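PDB 6RW0: protein angel homolog 2 from Homo sapiens, which acts as a 2',3'-cyclic phosphatase of the CCR4/nocturin family and probably binds the 3' untranslated regions of mRNA. Local coordinates for residues A[128-132]-A[155-159]; A[171-177]-A[188-194]; A[247-251]-A[330-336]; A[256-262]-A[274-280]. All coordinates share one frame; numbering follows the deposited sequence.

Contact 1 (A[128-132]-A[155-159]); sequences YKMRT and PVEFF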
# COMPACT_ATOMS: atom_id res chain seq x y z
N TYR A 128 -14.26 -4.30 1.45
CA TYR A 128 -13.90 -2.96 1.87
C TYR A 128 -13.63 -2.90 3.36
O TYR A 128 -14.25 -3.61 4.16
CB TYR A 128 -15.08 -2.03 1.58
CG TYR A 128 -14.94 -0.54 1.83
CD1 TYR A 128 -13.91 0.20 1.27
CD2 TYR A 128 -15.91 0.14 2.55
CE1 TYR A 128 -13.84 1.57 1.45
CE2 TYR A 128 -15.85 1.51 2.74
CZ TYR A 128 -14.81 2.22 2.19
OH TYR A 128 -14.78 3.58 2.38
N LYS A 129 -12.73 -2.01 3.74
CA LYS A 129 -12.53 -1.65 5.14
C LYS A 129 -12.33 -0.14 5.22
O LYS A 129 -11.30 0.38 4.78
CB LYS A 129 -11.36 -2.39 5.76
CG LYS A 129 -11.08 -2.02 7.21
CD LYS A 129 -12.30 -2.29 8.10
CE LYS A 129 -12.00 -1.93 9.54
NZ LYS A 129 -13.21 -2.05 10.39
N MET A 130 -13.30 0.55 5.80
CA MET A 130 -13.25 1.99 5.94
C MET A 130 -12.42 2.38 7.16
O MET A 130 -12.41 1.67 8.17
CB MET A 130 -14.68 2.52 6.15
CG MET A 130 -14.84 4.01 6.02
SD MET A 130 -16.59 4.44 6.20
CE MET A 130 -16.98 3.80 7.82
N ARG A 131 -11.72 3.51 7.05
CA ARG A 131 -11.08 4.10 8.22
C ARG A 131 -12.12 4.36 9.29
O ARG A 131 -13.31 4.54 9.00
CB ARG A 131 -10.36 5.41 7.85
CG ARG A 131 -9.06 5.17 7.07
CD ARG A 131 -8.13 6.36 7.22
NE ARG A 131 -8.58 7.51 6.46
CZ ARG A 131 -8.09 8.74 6.59
NH1 ARG A 131 -8.56 9.71 5.82
NH2 ARG A 131 -7.15 9.00 7.50
N THR A 132 -11.67 4.35 10.54
CA THR A 132 -12.55 4.46 11.70
C THR A 132 -12.83 5.93 12.01
O THR A 132 -12.43 6.84 11.28
CB THR A 132 -11.95 3.67 12.86
OG1 THR A 132 -10.61 4.11 13.14
CG2 THR A 132 -11.88 2.18 12.50
N PRO A 155 -10.02 -7.82 8.46
CA PRO A 155 -9.77 -6.38 8.60
C PRO A 155 -8.81 -6.10 9.74
O PRO A 155 -8.73 -6.85 10.71
CB PRO A 155 -11.16 -5.81 8.89
CG PRO A 155 -11.87 -6.94 9.66
CD PRO A 155 -11.37 -8.20 8.95
N VAL A 156 -8.13 -4.96 9.65
CA VAL A 156 -7.24 -4.49 10.70
C VAL A 156 -7.59 -3.03 10.99
O VAL A 156 -7.59 -2.20 10.07
CB VAL A 156 -5.77 -4.59 10.28
CG1 VAL A 156 -4.85 -4.27 11.43
CG2 VAL A 156 -5.45 -5.98 9.73
N GLU A 157 -7.89 -2.72 12.25
CA GLU A 157 -8.07 -1.34 12.69
C GLU A 157 -6.84 -0.92 13.49
O GLU A 157 -6.51 -1.56 14.50
CB GLU A 157 -9.32 -1.20 13.57
CG GLU A 157 -10.60 -1.39 12.79
CD GLU A 157 -11.86 -1.26 13.62
OE1 GLU A 157 -11.79 -1.17 14.87
OE2 GLU A 157 -12.94 -1.24 12.99
N PHE A 158 -6.17 0.14 13.05
CA PHE A 158 -5.00 0.59 13.79
C PHE A 158 -5.37 1.46 14.99
O PHE A 158 -4.54 1.66 15.88
CB PHE A 158 -4.01 1.34 12.89
CG PHE A 158 -3.51 0.53 11.70
CD1 PHE A 158 -3.16 -0.81 11.83
CD2 PHE A 158 -3.36 1.13 10.47
CE1 PHE A 158 -2.70 -1.53 10.73
CE2 PHE A 158 -2.90 0.43 9.39
CZ PHE A 158 -2.58 -0.92 9.52
N PHE A 159 -6.60 1.92 15.05
CA PHE A 159 -7.06 2.73 16.19
C PHE A 159 -7.32 1.81 17.39
O PHE A 159 -8.11 0.90 17.26
CB PHE A 159 -8.36 3.47 15.86
CG PHE A 159 -8.90 4.25 17.02
CD1 PHE A 159 -8.21 5.34 17.50
CD2 PHE A 159 -10.04 3.85 17.67
CE1 PHE A 159 -8.68 6.04 18.60
CE2 PHE A 159 -10.51 4.56 18.76
CZ PHE A 159 -9.82 5.64 19.23
O HOH W 1 -8.53 2.16 12.81
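Lys-129 and Glu-157 form the charged part of this contact. NZ of Lys-129 gives a hydrogen bond and salt bridge to OE2 of Glu-157 at 2.7 Å, on the lone pair facing away from the other carboxylate oxygen. Lys-129 gets there by a single bend at chi2 (59°), while Glu-157 stays extended beyond CG.

Van der Waals touches lie beside the ion pair. CD of Lys-129 packs on CB of Pro-155 at 3.8 Å. The methyl CG2 of Thr-132 rests 3.6 Å from CD of Glu-157, and OG1 of Thr-132 lies 3.6 Å from CB of Phe-159.

A water adds the third link. It donates to OG1 of Thr-132 (2.9 Å) and accepts from the backbone N of Phe-159 (3.0 Å). The same hydroxyl is also bonded to Asp-169.

The contact lies at the surface, where the ends of two strands run almost parallel, 9° apart, with axes 8.1 Å apart. They belong to different sheets: 124-130 is an outermost strand of one, paired with 137-144, and 148-157 pairs with 171-179 in the other. Val-171 of that neighbouring strand touches Lys-129, and helix 203-220 packs against Val-156 and Phe-158.

Contact 2 (A[171-177]-A[188-194]); sequences VGLVLLL and AICVANT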
# COMPACT_ATOMS: atom_id res chain seq x y z
N VAL A 171 -6.34 2.01 8.65
CA VAL A 171 -6.75 0.62 8.61
C VAL A 171 -5.92 -0.18 7.61
O VAL A 171 -5.17 0.36 6.79
CB VAL A 171 -8.25 0.46 8.27
CG1 VAL A 171 -9.14 1.08 9.33
CG2 VAL A 171 -8.56 1.06 6.89
N GLY A 172 -6.10 -1.50 7.69
CA GLY A 172 -5.60 -2.42 6.70
C GLY A 172 -6.62 -3.51 6.45
O GLY A 172 -7.64 -3.61 7.15
N LEU A 173 -6.33 -4.36 5.46
CA LEU A 173 -7.23 -5.44 5.10
C LEU A 173 -6.39 -6.57 4.54
O LEU A 173 -5.48 -6.32 3.75
CB LEU A 173 -8.28 -4.99 4.09
CG LEU A 173 -9.34 -6.02 3.71
CD1 LEU A 173 -10.18 -6.45 4.88
CD2 LEU A 173 -10.22 -5.41 2.61
N VAL A 174 -6.67 -7.80 4.97
CA VAL A 174 -5.93 -8.98 4.53
C VAL A 174 -6.95 -10.02 4.08
O VAL A 174 -7.85 -10.38 4.84
CB VAL A 174 -5.05 -9.55 5.66
CG1 VAL A 174 -4.27 -10.76 5.15
CG2 VAL A 174 -4.11 -8.47 6.19
N LEU A 175 -6.83 -10.47 2.84
CA LEU A 175 -7.67 -11.55 2.34
C LEU A 175 -6.82 -12.80 2.17
O LEU A 175 -5.63 -12.72 1.83
CB LEU A 175 -8.32 -11.22 0.99
CG LEU A 175 -9.18 -9.97 0.86
CD1 LEU A 175 -9.97 -10.00 -0.45
CD2 LEU A 175 -10.11 -9.75 2.03
N LEU A 176 -7.42 -13.95 2.38
CA LEU A 176 -6.81 -15.22 2.01
C LEU A 176 -7.62 -15.78 0.85
O LEU A 176 -8.84 -15.94 0.98
CB LEU A 176 -6.79 -16.18 3.19
CG LEU A 176 -5.91 -17.40 2.93
CD1 LEU A 176 -4.42 -17.08 2.80
CD2 LEU A 176 -6.13 -18.42 4.04
N LEU A 177 -6.95 -15.99 -0.27
CA LEU A 177 -7.59 -16.38 -1.54
C LEU A 177 -7.11 -17.76 -1.99
O LEU A 177 -5.97 -18.04 -1.82
CB LEU A 177 -7.25 -15.36 -2.63
CG LEU A 177 -7.62 -13.91 -2.36
CD1 LEU A 177 -7.21 -13.05 -3.53
CD2 LEU A 177 -9.10 -13.76 -2.10
N ALA A 188 -2.89 -21.40 -0.93
CA ALA A 188 -3.57 -20.13 -0.91
C ALA A 188 -2.57 -19.00 -1.11
O ALA A 188 -1.36 -19.17 -0.96
CB ALA A 188 -4.27 -19.93 0.43
N ILE A 189 -3.11 -17.82 -1.45
CA ILE A 189 -2.34 -16.59 -1.55
C ILE A 189 -2.94 -15.57 -0.59
O ILE A 189 -4.16 -15.39 -0.53
CB ILE A 189 -2.34 -16.04 -2.99
CG1 ILE A 189 -1.72 -17.08 -3.91
CG2 ILE A 189 -1.59 -14.71 -3.06
CD1 ILE A 189 -1.81 -16.73 -5.36
N CYS A 190 -2.08 -14.91 0.17
CA CYS A 190 -2.49 -13.91 1.14
C CYS A 190 -2.23 -12.54 0.52
O CYS A 190 -1.10 -12.23 0.17
CB CYS A 190 -1.66 -14.08 2.41
SG CYS A 190 -2.02 -12.86 3.67
N VAL A 191 -3.28 -11.74 0.40
CA VAL A 191 -3.18 -10.40 -0.17
C VAL A 191 -3.51 -9.39 0.92
O VAL A 191 -4.58 -9.46 1.54
CB VAL A 191 -4.13 -10.21 -1.36
CG1 VAL A 191 -4.01 -8.80 -1.93
CG2 VAL A 191 -3.85 -11.24 -2.44
N ALA A 192 -2.59 -8.46 1.15
CA ALA A 192 -2.74 -7.44 2.17
C ALA A 192 -2.69 -6.06 1.53
O ALA A 192 -2.04 -5.86 0.50
CB ALA A 192 -1.64 -7.56 3.21
N ASN A 193 -3.41 -5.12 2.14
CA ASN A 193 -3.51 -3.75 1.65
C ASN A 193 -3.63 -2.82 2.85
O ASN A 193 -4.31 -3.15 3.83
CB ASN A 193 -4.75 -3.67 0.74
CG ASN A 193 -4.93 -2.30 0.09
OD1 ASN A 193 -4.02 -1.50 0.01
ND2 ASN A 193 -6.14 -2.06 -0.42
N THR A 194 -2.96 -1.67 2.77
CA THR A 194 -3.08 -0.69 3.83
C THR A 194 -2.80 0.70 3.29
O THR A 194 -2.31 0.88 2.17
CB THR A 194 -2.14 -1.02 5.00
OG1 THR A 194 -2.47 -0.22 6.15
CG2 THR A 194 -0.67 -0.72 4.66
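The chi1 of Thr-194, -167°, swings OG1 away from its own N and across to the carbonyl of Val-171. OG1 donates to O of Val-171 at 2.8 Å, from 35° above the carbonyl plane. Val-174 and Cys-190 also have first torsions near 180°. This brings CG1 of Val-174 and SG of Cys-190 within 3.4 Å of each other.

The backbones form a regular antiparallel ladder. Leu-173 with Asn-193, Leu-175 with Val-191 and Leu-177 with Ile-189 are hydrogen-bonded pairs, each with two N-H...O bonds of 2.8 to 2.9 Å. Bonds at the Leu-177 pair are straighter than those at the Leu-173 pair. In between, the CA of Val-174 approaches O of Val-191 at 3.3 Å as a CA-H...O contact.

One face carries Val-174, Leu-176, Cys-190, Ala-192 and Thr-194. Here CD1 of Leu-176 packs on CB of Ala-188 at 3.7 Å, and helix 203-220 covers this side. The other face carries Leu-173, Leu-175, Leu-177, Ile-189, Val-191 and Asn-193. On it CD1 of Leu-177 meets CG2 of Val-191 at 4.0 Å, the two side chains lying obliquely. This face meets strand 137-144 of the other sheet. The buried amide of Asn-193 bonds to Gln-104 and to the carbonyl of Leu-103, both on strand 100-107 of that sheet.

The arrangement is a beta hairpin inside one of the two packed sheets of the DNase I-like fold, the beta sandwich of the endonuclease/exonuclease/phosphatase family.

Contact 3 (A[247-251]-A[330-336]); sequences SFIKE and LQHHFSL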
# COMPACT_ATOMS: atom_id res chain seq x y z
N SER A 247 13.35 -0.11 4.76
CA SER A 247 14.41 -1.08 4.98
C SER A 247 13.95 -2.21 5.89
O SER A 247 14.32 -3.37 5.69
CB SER A 247 15.62 -0.38 5.57
OG SER A 247 16.11 0.61 4.68
N PHE A 248 13.14 -1.88 6.90
CA PHE A 248 12.59 -2.91 7.77
C PHE A 248 11.78 -3.92 6.97
O PHE A 248 11.93 -5.14 7.15
CB PHE A 248 11.75 -2.27 8.88
CG PHE A 248 10.99 -3.27 9.72
CD1 PHE A 248 11.66 -4.31 10.32
CD2 PHE A 248 9.62 -3.17 9.87
CE1 PHE A 248 10.98 -5.26 11.06
CE2 PHE A 248 8.94 -4.12 10.63
CZ PHE A 248 9.62 -5.15 11.22
N ILE A 249 10.90 -3.45 6.09
CA ILE A 249 10.11 -4.37 5.29
C ILE A 249 11.02 -5.27 4.46
O ILE A 249 10.84 -6.49 4.43
CB ILE A 249 9.11 -3.60 4.40
CG1 ILE A 249 8.11 -2.85 5.27
CG2 ILE A 249 8.38 -4.56 3.45
CD1 ILE A 249 7.19 -1.91 4.51
N LYS A 250 12.00 -4.68 3.79
CA LYS A 250 12.81 -5.44 2.85
C LYS A 250 13.78 -6.39 3.55
O LYS A 250 14.03 -7.49 3.06
CB LYS A 250 13.64 -4.48 2.00
CG LYS A 250 12.89 -3.60 1.05
CD LYS A 250 12.24 -4.39 -0.07
CE LYS A 250 13.26 -4.87 -1.10
NZ LYS A 250 13.94 -3.76 -1.85
N GLU A 251 14.35 -5.97 4.68
CA GLU A 251 15.38 -6.76 5.33
C GLU A 251 14.85 -7.67 6.43
O GLU A 251 15.53 -8.65 6.78
CB GLU A 251 16.47 -5.85 5.91
CG GLU A 251 17.10 -4.91 4.89
CD GLU A 251 17.71 -5.64 3.71
OE1 GLU A 251 18.25 -6.75 3.90
OE2 GLU A 251 17.65 -5.11 2.58
N LEU A 330 13.66 -4.39 15.79
CA LEU A 330 12.43 -4.98 15.30
C LEU A 330 12.80 -6.03 14.26
O LEU A 330 13.79 -5.88 13.53
CB LEU A 330 11.57 -3.95 14.59
CG LEU A 330 10.68 -2.99 15.37
CD1 LEU A 330 9.76 -2.34 14.33
CD2 LEU A 330 9.93 -3.71 16.45
N GLN A 331 12.01 -7.09 14.19
CA GLN A 331 12.18 -8.12 13.18
C GLN A 331 10.82 -8.52 12.65
O GLN A 331 9.79 -8.28 13.29
CB GLN A 331 12.89 -9.35 13.76
CG GLN A 331 14.32 -9.11 14.26
CD GLN A 331 14.42 -8.56 15.70
OE1 GLN A 331 15.40 -7.89 16.04
NE2 GLN A 331 13.44 -8.87 16.54
N HIS A 332 10.80 -9.11 11.45
CA HIS A 332 9.66 -9.87 10.98
C HIS A 332 10.21 -11.13 10.33
O HIS A 332 11.41 -11.24 10.05
CB HIS A 332 8.70 -9.08 10.07
CG HIS A 332 9.27 -8.75 8.73
ND1 HIS A 332 9.58 -9.72 7.79
CD2 HIS A 332 9.54 -7.56 8.15
CE1 HIS A 332 10.05 -9.13 6.70
NE2 HIS A 332 10.04 -7.82 6.90
N HIS A 333 9.33 -12.11 10.09
CA HIS A 333 9.74 -13.43 9.64
C HIS A 333 9.48 -13.68 8.16
O HIS A 333 9.57 -14.83 7.71
CB HIS A 333 9.04 -14.52 10.45
CG HIS A 333 9.39 -14.50 11.90
ND1 HIS A 333 10.69 -14.45 12.35
CD2 HIS A 333 8.60 -14.53 13.01
CE1 HIS A 333 10.69 -14.47 13.68
NE2 HIS A 333 9.44 -14.51 14.10
N PHE A 334 9.18 -12.64 7.39
CA PHE A 334 8.89 -12.81 5.97
C PHE A 334 10.15 -12.57 5.14
O PHE A 334 11.15 -12.04 5.62
CB PHE A 334 7.78 -11.87 5.52
CG PHE A 334 6.54 -11.94 6.36
CD1 PHE A 334 5.84 -13.13 6.52
CD2 PHE A 334 6.07 -10.81 7.00
CE1 PHE A 334 4.69 -13.18 7.31
CE2 PHE A 334 4.92 -10.86 7.78
CZ PHE A 334 4.24 -12.05 7.94
N SER A 335 10.09 -12.97 3.87
CA SER A 335 11.13 -12.70 2.89
C SER A 335 10.44 -11.96 1.74
O SER A 335 9.87 -12.58 0.84
CB SER A 335 11.77 -13.99 2.43
OG SER A 335 12.77 -13.74 1.45
N LEU A 336 10.48 -10.63 1.80
CA LEU A 336 9.73 -9.79 0.89
C LEU A 336 10.64 -9.00 -0.04
O LEU A 336 11.64 -8.43 0.40
CB LEU A 336 8.88 -8.78 1.66
CG LEU A 336 7.88 -9.42 2.61
CD1 LEU A 336 7.22 -8.37 3.49
CD2 LEU A 336 6.83 -10.19 1.83
O HOH W 2 11.85 -9.24 3.95
O HOH W 3 13.99 -9.17 1.29
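The ring of Phe-248 lies between Leu-330 and His-332. CD1 of Leu-330 sits over one face, 4.1 Å above the plane and toward the rim. CD2 of His-332 sits over the opposite face. The two rings make an edge-to-face (T-shaped) pair, the edge of His-332 toward Phe-248, with centroids 5.2 Å apart and planes at 66°. The backbone of Gln-331 passes the edge of Phe-248, its C atom 3.6 Å from CE1.

The imidazole of His-332 is gripped at both nitrogens. NE2 donates to O of Ile-249 at 2.9 Å, with that oxygen close to the ring plane. ND1 accepts from N of Phe-334 at 3.0 Å. These bonds fix the rotation of the ring, and they imply a proton on NE2.

CG2 of Ile-249 meets CD1 of Leu-336 at 4.0 Å. A water beside them accepts from N of Leu-336 at 2.9 Å and lies near O of Ile-249.

The contact joins the C-terminal end of helix 244-251 to the chain leaving strand 329-331, which pairs with strand 253-255. Helix 203-220 packs on Phe-248 and Ile-249 through Leu-210. Met-233 of strand 231-236 touches Ile-249 and Leu-336, and Phe-367 of strand 359-369 meets Ile-249 and Lys-250.

Contact 4 (A[256-262]-A[274-280]); sequences YEGLPIG and QRILSIP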
# COMPACT_ATOMS: atom_id res chain seq x y z
N TYR A 256 16.57 0.39 15.64
CA TYR A 256 15.97 1.75 15.76
C TYR A 256 16.61 2.54 16.91
O TYR A 256 16.07 3.54 17.26
CB TYR A 256 14.45 1.66 15.82
CG TYR A 256 13.88 0.89 16.97
CD1 TYR A 256 13.63 1.50 18.17
CD2 TYR A 256 13.56 -0.45 16.85
CE1 TYR A 256 13.10 0.81 19.24
CE2 TYR A 256 13.05 -1.16 17.91
CZ TYR A 256 12.82 -0.52 19.11
OH TYR A 256 12.32 -1.18 20.19
N GLU A 257 17.73 2.11 17.45
CA GLU A 257 18.41 2.88 18.49
C GLU A 257 18.75 4.27 17.97
O GLU A 257 19.34 4.42 16.90
CB GLU A 257 19.69 2.14 18.89
CG GLU A 257 20.50 2.81 19.98
CD GLU A 257 21.77 2.05 20.33
OE1 GLU A 257 22.31 1.33 19.46
OE2 GLU A 257 22.24 2.17 21.48
N GLY A 258 18.36 5.29 18.74
CA GLY A 258 18.65 6.67 18.39
C GLY A 258 17.86 7.26 17.25
O GLY A 258 18.17 8.37 16.82
N LEU A 259 16.86 6.56 16.74
CA LEU A 259 16.17 7.02 15.54
C LEU A 259 15.06 8.01 15.90
O LEU A 259 14.12 7.63 16.61
CB LEU A 259 15.58 5.82 14.80
CG LEU A 259 14.80 6.05 13.52
CD1 LEU A 259 15.63 6.78 12.51
CD2 LEU A 259 14.35 4.69 12.96
N PRO A 260 15.13 9.26 15.44
CA PRO A 260 14.03 10.20 15.71
C PRO A 260 12.74 9.77 15.03
O PRO A 260 12.74 9.16 13.95
CB PRO A 260 14.54 11.52 15.12
CG PRO A 260 16.02 11.37 15.03
CD PRO A 260 16.26 9.91 14.75
N ILE A 261 11.61 10.08 15.67
CA ILE A 261 10.32 9.62 15.15
C ILE A 261 10.05 10.15 13.74
O ILE A 261 9.41 9.47 12.93
CB ILE A 261 9.16 9.93 16.12
CG1 ILE A 261 9.06 11.42 16.46
CG2 ILE A 261 9.31 9.10 17.40
CD1 ILE A 261 7.80 11.73 17.25
N GLY A 262 10.53 11.34 13.42
CA GLY A 262 10.28 11.89 12.11
C GLY A 262 11.20 11.42 11.02
O GLY A 262 11.03 11.84 9.87
N GLN A 274 12.95 16.50 17.57
CA GLN A 274 12.08 15.32 17.59
C GLN A 274 12.50 14.33 18.66
O GLN A 274 13.67 14.13 18.86
CB GLN A 274 12.06 14.64 16.23
CG GLN A 274 11.37 15.47 15.17
CD GLN A 274 11.45 14.80 13.83
OE1 GLN A 274 12.09 13.79 13.66
NE2 GLN A 274 10.80 15.40 12.85
N ARG A 275 11.51 13.71 19.28
CA ARG A 275 11.68 12.63 20.26
C ARG A 275 12.27 11.41 19.54
O ARG A 275 11.97 11.21 18.40
CB ARG A 275 10.29 12.37 20.83
CG ARG A 275 10.19 11.18 21.77
CD ARG A 275 8.84 11.16 22.45
NE ARG A 275 7.72 11.20 21.51
CZ ARG A 275 7.13 10.12 21.02
NH1 ARG A 275 7.63 8.94 21.29
NH2 ARG A 275 6.06 10.24 20.27
N ILE A 276 13.11 10.66 20.23
CA ILE A 276 13.68 9.40 19.76
C ILE A 276 12.71 8.27 20.09
O ILE A 276 12.07 8.29 21.15
CB ILE A 276 15.05 9.17 20.45
CG1 ILE A 276 15.96 10.39 20.29
CG2 ILE A 276 15.68 7.89 19.93
CD1 ILE A 276 16.15 10.87 18.89
N LEU A 277 12.61 7.27 19.21
CA LEU A 277 11.70 6.14 19.42
C LEU A 277 11.90 5.49 20.78
O LEU A 277 13.03 5.27 21.22
CB LEU A 277 11.96 5.07 18.35
CG LEU A 277 11.28 5.44 17.04
CD1 LEU A 277 11.83 4.56 15.94
CD2 LEU A 277 9.76 5.30 17.08
N SER A 278 10.79 5.12 21.43
CA SER A 278 10.90 4.36 22.68
C SER A 278 11.37 2.92 22.41
O SER A 278 11.23 2.40 21.31
CB SER A 278 9.57 4.34 23.43
OG SER A 278 9.25 5.64 23.91
N ILE A 279 11.97 2.31 23.42
CA ILE A 279 12.33 0.89 23.40
C ILE A 279 11.51 0.20 24.48
O ILE A 279 11.76 0.42 25.67
CB ILE A 279 13.83 0.67 23.63
CG1 ILE A 279 14.65 1.46 22.62
CG2 ILE A 279 14.17 -0.81 23.55
CD1 ILE A 279 16.09 1.71 23.05
N PRO A 280 10.49 -0.60 24.14
CA PRO A 280 9.97 -0.88 22.80
C PRO A 280 9.15 0.30 22.28
O PRO A 280 8.78 1.23 23.01
CB PRO A 280 9.07 -2.09 23.03
CG PRO A 280 8.47 -1.80 24.37
CD PRO A 280 9.63 -1.21 25.18
O HOH W 4 15.47 4.22 20.23
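Leu-277 packs into 256-262 along its inner side, the tight part of the contact. Its CD1 lies beside CD2 of Leu-259 at 3.9 Å, the two side chains pointing the same way. Its other methyl, CD2, meets CG2 of Ile-261 at 3.8 Å, and its CB lies 3.9 Å from CD1 of Tyr-256. Two backbone bonds hold this part in register. N of Leu-277 donates to O of Leu-259 at 3.0 Å, nearly straight, and N of Ile-261 donates to O of Arg-275 at 3.0 Å. They flank the single bridge between Pro-260 and Ile-276.

The outer side is more exposed, though Ile-276 still packs closely. It bends over the turn, bringing CG2 to 3.5 Å from C of Gly-258 while CD1 touches CG of Pro-260. The polar links are looser. Gln-274 reaches round, but the bond that OE1 receives from N of Gly-262 is weak. A water donates to O of Tyr-256 and to O of Leu-277 (2.8 Å). CE1 of buried Tyr-256 lies 3.8 Å from CG1 of exposed Ile-279. Arg-275 turns one guanidinium face to Ile-261.

Both segments belong to the long connection between strands 253-255 and 329-331, and a type II turn, 256-259, opens 256-262. Helix 203-220 lies beneath: Asp-204 makes a salt bridge with Arg-275 and touches Ile-261, while Leu-207 packs on Leu-277.

In the fold
Contacts 2 and 3 are buried, contact 1 lies at the surface and contact 4 is partly buried at the periphery. Contacts 1 and 2 share a sheet, since strands 148-157 and 171-179 are neighbours. They touch where Val-156 O probably accepts a hydrogen bond from Gly-172 N. Their chemistry differs: contact 1 relies on an ion pair and a water, contact 2 on a backbone ladder with apolar faces. Contact 4 falls within the chain between the two segments of contact 3, and the two meet at Tyr-256 and Leu-330. Contact 3 uses aromatic packing and a histidine bond; contact 4 joins loops. Helix 203-220 borders all four.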